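Local coordinates for protein metal transporter CNNM3 (Homo sapiens, PDB 6DFD) that takes part in magnesium efflux across the membrane and dimerizes through its cytosolic cyclic nucleotide-binding homology domain, at the interface of chains A and B. Numbering follows the deposited sequence. Chains: chain A/B, Metal transporter CNNM3.

Contact 1: the interface of chains A and B. Residues chain A 126, 128; chain B 123, 137-140, 179, 181.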
ATOM      1  N   GLU A 126      -0.275  11.976  -4.259  1.00 58.77           N
ATOM      2  CA  GLU A 126       0.992  12.304  -3.620  1.00 60.34           C
ATOM      3  C   GLU A 126       2.070  11.267  -3.892  1.00 55.53           C
ATOM      4  O   GLU A 126       3.227  11.489  -3.522  1.00 53.55           O
ATOM      5  CB  GLU A 126       0.805  12.438  -2.106  1.00 64.52           C
ATOM      6  CG  GLU A 126      -0.262  13.434  -1.690  1.00 67.19           C
ATOM      7  CD  GLU A 126      -0.268  13.672  -0.194  1.00 66.22           C
ATOM      8  OE1 GLU A 126       0.829  13.801   0.394  1.00 65.47           O
ATOM      9  OE2 GLU A 126      -1.364  13.720   0.400  1.00 65.71           O
ATOM     10  N   LEU A 128       2.492   8.397  -2.435  1.00 47.83           N
ATOM     11  CA  LEU A 128       3.031   7.873  -1.188  1.00 45.71           C
ATOM     12  C   LEU A 128       3.593   6.482  -1.432  1.00 43.40           C
ATOM     13  O   LEU A 128       3.044   5.705  -2.214  1.00 42.82           O
ATOM     14  CB  LEU A 128       1.957   7.823  -0.099  1.00 47.49           C
ATOM     15  CG  LEU A 128       1.306   9.157   0.291  1.00 49.91           C
ATOM     16  CD1 LEU A 128       0.334   8.944   1.435  1.00 51.59           C
ATOM     17  CD2 LEU A 128       2.352  10.193   0.673  1.00 49.25           C
TER
ATOM     18  N   ILE B 123      -6.628   4.361  -0.033  1.00 64.31           N
ATOM     19  CA  ILE B 123      -5.884   5.372  -0.779  1.00 62.75           C
ATOM     20  C   ILE B 123      -6.076   5.175  -2.276  1.00 64.59           C
ATOM     21  O   ILE B 123      -6.140   4.043  -2.766  1.00 68.94           O
ATOM     22  CB  ILE B 123      -4.383   5.332  -0.419  1.00 58.00           C
ATOM     23  CG1 ILE B 123      -3.623   6.438  -1.150  1.00 57.39           C
ATOM     24  CG2 ILE B 123      -3.789   3.973  -0.758  1.00 54.78           C
ATOM     25  CD1 ILE B 123      -2.274   6.747  -0.523  1.00 57.06           C
ATOM     26  N   TYR B 137       4.358   6.886   5.837  1.00 45.08           N
ATOM     27  CA  TYR B 137       4.267   8.325   6.028  1.00 46.94           C
ATOM     28  C   TYR B 137       3.164   8.868   5.140  1.00 47.47           C
ATOM     29  O   TYR B 137       2.784   8.260   4.135  1.00 45.19           O
ATOM     30  CB  TYR B 137       5.580   9.026   5.701  1.00 47.89           C
ATOM     31  CG  TYR B 137       5.983   8.803   4.271  1.00 50.64           C
ATOM     32  CD1 TYR B 137       5.524   9.640   3.264  1.00 52.47           C
ATOM     33  CD2 TYR B 137       6.796   7.734   3.919  1.00 51.61           C
ATOM     34  CE1 TYR B 137       5.871   9.431   1.952  1.00 52.29           C
ATOM     35  CE2 TYR B 137       7.157   7.520   2.603  1.00 51.66           C
ATOM     36  CZ  TYR B 137       6.689   8.373   1.624  1.00 51.58           C
ATOM     37  OH  TYR B 137       7.034   8.170   0.309  1.00 50.54           O
ATOM     38  N   TYR B 138       2.663  10.037   5.530  1.00 48.34           N
ATOM     39  CA  TYR B 138       1.468  10.607   4.937  1.00 46.87           C
ATOM     40  C   TYR B 138       1.608  12.121   4.953  1.00 49.31           C
ATOM     41  O   TYR B 138       2.360  12.685   5.753  1.00 49.89           O
ATOM     42  CB  TYR B 138       0.217  10.152   5.705  1.00 44.16           C
ATOM     43  CG  TYR B 138       0.226   8.664   5.942  1.00 41.90           C
ATOM     44  CD1 TYR B 138       0.920   8.116   7.014  1.00 42.69           C
ATOM     45  CD2 TYR B 138      -0.406   7.802   5.064  1.00 41.59           C
ATOM     46  CE1 TYR B 138       0.965   6.747   7.208  1.00 43.42           C
ATOM     47  CE2 TYR B 138      -0.370   6.435   5.257  1.00 43.36           C
ATOM     48  CZ  TYR B 138       0.314   5.917   6.327  1.00 45.01           C
ATOM     49  OH  TYR B 138       0.345   4.550   6.506  1.00 47.58           O
ATOM     50  N   GLY B 139       0.894  12.770   4.039  1.00 51.23           N
ATOM     51  CA  GLY B 139       0.786  14.217   4.063  1.00 52.42           C
ATOM     52  C   GLY B 139       2.018  14.964   3.608  1.00 51.94           C
ATOM     53  O   GLY B 139       2.238  16.101   4.041  1.00 54.21           O
ATOM     54  N   VAL B 140       2.836  14.365   2.737  1.00 47.96           N
ATOM     55  CA  VAL B 140       3.941  15.122   2.153  1.00 48.69           C
ATOM     56  C   VAL B 140       3.407  16.355   1.438  1.00 48.55           C
ATOM     57  O   VAL B 140       4.076  17.395   1.386  1.00 46.13           O
ATOM     58  CB  VAL B 140       4.771  14.237   1.197  1.00 52.99           C
ATOM     59  CG1 VAL B 140       5.900  15.045   0.561  1.00 59.51           C
ATOM     60  CG2 VAL B 140       5.342  13.028   1.936  1.00 51.29           C
ATOM     61  N   PRO B 179      -6.583  15.132   1.222  1.00 73.48           N
ATOM     62  CA  PRO B 179      -5.870  13.968   0.692  1.00 69.76           C
ATOM     63  C   PRO B 179      -6.799  12.985   0.002  1.00 67.84           C
ATOM     64  O   PRO B 179      -7.991  12.894   0.303  1.00 70.10           O
ATOM     65  CB  PRO B 179      -5.252  13.343   1.947  1.00 67.26           C
ATOM     66  CG  PRO B 179      -6.247  13.647   3.013  1.00 68.13           C
ATOM     67  CD  PRO B 179      -6.826  15.006   2.671  1.00 71.28           C
ATOM     68  N   TYR B 181      -6.964   9.920   0.517  1.00 61.02           N
ATOM     69  CA  TYR B 181      -6.883   8.733   1.353  1.00 62.38           C
ATOM     70  C   TYR B 181      -7.519   9.021   2.702  1.00 67.29           C
ATOM     71  O   TYR B 181      -7.736  10.176   3.078  1.00 66.83           O
ATOM     72  CB  TYR B 181      -5.433   8.269   1.541  1.00 60.51           C
ATOM     73  CG  TYR B 181      -4.432   9.383   1.800  1.00 59.96           C
ATOM     74  CD1 TYR B 181      -3.697   9.938   0.758  1.00 59.45           C
ATOM     75  CD2 TYR B 181      -4.208   9.864   3.084  1.00 59.28           C
ATOM     76  CE1 TYR B 181      -2.773  10.950   0.987  1.00 58.00           C
ATOM     77  CE2 TYR B 181      -3.287  10.877   3.323  1.00 58.45           C
ATOM     78  CZ  TYR B 181      -2.571  11.415   2.270  1.00 56.77           C
ATOM     79  OH  TYR B 181      -1.653  12.421   2.502  1.00 53.99           O
TER

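Contact 2: the interface of chains A and B. Residues chain A 123-124, 128, 130; chain B 123-124, 130, 180-181.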
ATOM      1  N   ILE A 123       1.515   5.353  -4.680  1.00 43.44           N
ATOM      2  CA  ILE A 123       0.083   5.386  -4.953  1.00 47.24           C
ATOM      3  C   ILE A 123      -0.501   6.751  -4.615  1.00 49.47           C
ATOM      4  O   ILE A 123      -0.038   7.450  -3.705  1.00 48.30           O
ATOM      5  CB  ILE A 123      -0.640   4.265  -4.172  1.00 48.72           C
ATOM      6  CG1 ILE A 123      -2.125   4.239  -4.539  1.00 54.76           C
ATOM      7  CG2 ILE A 123      -0.454   4.449  -2.680  1.00 46.22           C
ATOM      8  CD1 ILE A 123      -2.763   2.893  -4.341  1.00 57.37           C
ATOM      9  N   GLY A 124      -1.537   7.122  -5.370  1.00 53.52           N
ATOM     10  CA  GLY A 124      -2.297   8.324  -5.101  1.00 56.11           C
ATOM     11  C   GLY A 124      -1.667   9.551  -5.727  1.00 55.80           C
ATOM     12  O   GLY A 124      -0.612   9.503  -6.365  1.00 54.39           O
ATOM     13  N   LEU A 128       2.492   8.397  -2.435  1.00 47.83           N
ATOM     14  CA  LEU A 128       3.031   7.873  -1.188  1.00 45.71           C
ATOM     15  C   LEU A 128       3.593   6.482  -1.432  1.00 43.40           C
ATOM     16  O   LEU A 128       3.044   5.705  -2.214  1.00 42.82           O
ATOM     17  CB  LEU A 128       1.957   7.823  -0.099  1.00 47.49           C
ATOM     18  CG  LEU A 128       1.306   9.157   0.291  1.00 49.91           C
ATOM     19  CD1 LEU A 128       0.334   8.944   1.435  1.00 51.59           C
ATOM     20  CD2 LEU A 128       2.352  10.193   0.673  1.00 49.25           C
ATOM     21  N   PHE A 130       4.983   2.811   0.124  1.00 40.10           N
ATOM     22  CA  PHE A 130       5.092   1.885   1.237  1.00 41.47           C
ATOM     23  C   PHE A 130       5.249   0.470   0.703  1.00 36.82           C
ATOM     24  O   PHE A 130       4.950   0.177  -0.458  1.00 37.12           O
ATOM     25  CB  PHE A 130       3.898   1.994   2.192  1.00 47.61           C
ATOM     26  CG  PHE A 130       2.566   2.016   1.509  1.00 51.56           C
ATOM     27  CD1 PHE A 130       1.939   0.838   1.148  1.00 57.23           C
ATOM     28  CD2 PHE A 130       1.935   3.218   1.243  1.00 53.27           C
ATOM     29  CE1 PHE A 130       0.704   0.858   0.520  1.00 62.71           C
ATOM     30  CE2 PHE A 130       0.705   3.249   0.620  1.00 59.45           C
ATOM     31  CZ  PHE A 130       0.086   2.068   0.256  1.00 63.60           C
TER
ATOM     32  N   ILE B 123      -6.628   4.361  -0.033  1.00 64.31           N
ATOM     33  CA  ILE B 123      -5.884   5.372  -0.779  1.00 62.75           C
ATOM     34  C   ILE B 123      -6.076   5.175  -2.276  1.00 64.59           C
ATOM     35  O   ILE B 123      -6.140   4.043  -2.766  1.00 68.94           O
ATOM     36  CB  ILE B 123      -4.383   5.332  -0.419  1.00 58.00           C
ATOM     37  CG1 ILE B 123      -3.623   6.438  -1.150  1.00 57.39           C
ATOM     38  CG2 ILE B 123      -3.789   3.973  -0.758  1.00 54.78           C
ATOM     39  CD1 ILE B 123      -2.274   6.747  -0.523  1.00 57.06           C
ATOM     40  N   GLY B 124      -6.143   6.289  -3.004  1.00 62.14           N
ATOM     41  CA  GLY B 124      -6.219   6.267  -4.447  1.00 64.14           C
ATOM     42  C   GLY B 124      -7.647   6.291  -4.958  1.00 70.35           C
ATOM     43  O   GLY B 124      -8.620   6.159  -4.213  1.00 68.91           O
ATOM     44  N   PHE B 130      -4.969  -0.944   2.826  1.00 59.14           N
ATOM     45  CA  PHE B 130      -3.760  -1.560   3.338  1.00 56.97           C
ATOM     46  C   PHE B 130      -3.706  -1.371   4.844  1.00 54.98           C
ATOM     47  O   PHE B 130      -4.252  -0.407   5.385  1.00 52.19           O
ATOM     48  CB  PHE B 130      -2.507  -0.957   2.701  1.00 65.05           C
ATOM     49  CG  PHE B 130      -2.520  -0.989   1.200  1.00 74.56           C
ATOM     50  CD1 PHE B 130      -2.454  -2.195   0.519  1.00 77.59           C
ATOM     51  CD2 PHE B 130      -2.599   0.185   0.469  1.00 77.89           C
ATOM     52  CE1 PHE B 130      -2.467  -2.229  -0.860  1.00 77.91           C
ATOM     53  CE2 PHE B 130      -2.608   0.158  -0.909  1.00 78.24           C
ATOM     54  CZ  PHE B 130      -2.539  -1.051  -1.574  1.00 77.84           C
ATOM     55  N   ASP B 180      -6.224  12.238  -0.936  1.00 63.49           N
ATOM     56  CA  ASP B 180      -6.908  11.127  -1.593  1.00 63.18           C
ATOM     57  C   ASP B 180      -6.782   9.844  -0.795  1.00 61.59           C
ATOM     58  O   ASP B 180      -6.499   8.774  -1.349  1.00 63.68           O
ATOM     59  CB  ASP B 180      -6.356  10.942  -3.000  1.00 69.03           C
ATOM     60  CG  ASP B 180      -4.891  10.548  -3.005  1.00 77.52           C
ATOM     61  OD1 ASP B 180      -4.167  10.927  -2.061  1.00 81.34           O
ATOM     62  OD2 ASP B 180      -4.467   9.858  -3.954  1.00 80.64           O
ATOM     63  N   TYR B 181      -6.964   9.920   0.517  1.00 61.02           N
ATOM     64  CA  TYR B 181      -6.883   8.733   1.353  1.00 62.38           C
ATOM     65  C   TYR B 181      -7.519   9.021   2.702  1.00 67.29           C
ATOM     66  O   TYR B 181      -7.736  10.176   3.078  1.00 66.83           O
ATOM     67  CB  TYR B 181      -5.433   8.269   1.541  1.00 60.51           C
ATOM     68  CG  TYR B 181      -4.432   9.383   1.800  1.00 59.96           C
ATOM     69  CD1 TYR B 181      -3.697   9.938   0.758  1.00 59.45           C
ATOM     70  CD2 TYR B 181      -4.208   9.864   3.084  1.00 59.28           C
ATOM     71  CE1 TYR B 181      -2.773  10.950   0.987  1.00 58.00           C
ATOM     72  CE2 TYR B 181      -3.287  10.877   3.323  1.00 58.45           C
ATOM     73  CZ  TYR B 181      -2.571  11.415   2.270  1.00 56.77           C
ATOM     74  OH  TYR B 181      -1.653  12.421   2.502  1.00 53.99           O
TER
HETATM   75  O   HOH W   1      -1.514  10.076  -2.532  1.00 50.00           O

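Contact 1: the interface of chains A and B
Two cyclic nucleotide-binding homology domains of CNNM3 meet here in a two-fold homodimer interface, the kind of pairing by which this domain mediates dimerization of the transporter; the patch is one flank of it, with a twin on the other side of the axis. A:Leu128, at the start of strand 128-132, is the apolar plug. Its CD2 methyl lies beside the rim of the B:Tyr137 ring, out of the ring plane and 3.8 Å from CE1, while CD1 lies among B:Tyr181, B:Tyr138, B:Ile123 and the carbonyl O of B:Tyr137. The leucine and B:Tyr137 run past each other in opposite directions, whereas B:Tyr181 crosses the leucine at about a right angle and brings its CE1 to 3.7 Å from CD1. CD1 of B:Ile123 lies 3.9 Å from CD1 of A:Leu128.

Beside this plug stands the polar anchor. A:Glu126, in the turn before the strand, sends out an extended side chain (chi2 -172°) that carries its carboxylate to the rim of the B:Tyr181 ring, CD lying in the ring plane at its edge. The phenol OH of B:Tyr181 donates a short hydrogen bond of 2.5 Å to OE2 of A:Glu126. It meets that oxygen from above, 40° out of the carboxylate plane. On one face of the ring CB of B:Pro179 sits near the rim, so the phenol is steadied from within its own chain as well. OH of B:Tyr181 also accepts the backbone N-H of B:Gly139, 3.0 Å from N, which ties the phenol that grips A:Glu126 to the segment leading into 3-10 helix 140-143.

Contact 2: the interface of chains A and B
A:Phe130 and B:Phe130 meet edge-to-face at the apolar centre of this homodimer patch, in strand 128-132 of the beta-barrel of the cyclic nucleotide-binding homology domain. The ring centroids are 5.0 Å apart and the planes are turned 63° to each other, CE2 of B:Phe130 lying in the plane of the A:Phe130 ring at its edge. The nearest atoms are CZ of A:Phe130 and CD2 of B:Phe130, at 3.3 Å. The two copies differ here in their first torsion: CG sits between the backbone N and the carbonyl carbon in A:Phe130 (chi1 47°), but swings beside the N, away from the carbonyl, in B:Phe130 (chi1 -54°). Replacing B:Phe130 with alanine would probably leave the edge of the A:Phe130 ring without its aromatic mate and open a gap between the two chains.

Next outward, A:Ile123 and B:Ile123 cross obliquely with their branches interlocked. The CG2 methyl of A:Ile123 packs on CD1 of B:Ile123 at 3.6 Å, and CD1 of A:Ile123 rests near CG2 of B:Ile123 at 3.9 Å. Beyond them the chain turns at A:Gly124, beside B:Asp180, although the exact placement of the carboxylate oxygen OD2 against this glycine is doubtful. At this rim a water bridges the chains, lying 2.8 Å from OD1 of B:Asp180 and 3.2 Å from the backbone O of A:Ile123.

The centres of the C-alpha atoms of contact 1 and contact 2 lie about 6 Å apart, and the two form one continuous surface. A:Leu128, B:Ile123 and B:Tyr181 belong to both, so strands 119-123, 128-132 and 181-185 supply residues to each. Contact 2 holds the like-with-like pairs expected near a two-fold axis, while contact 1 lies to one side, where unlike residues meet and a twin recurs with the chains exchanged. Apolar packing runs through both, joined by a direct hydrogen bond in contact 1 and a water bridge in contact 2, an arrangement that probably sets the register of the domains in the dimer.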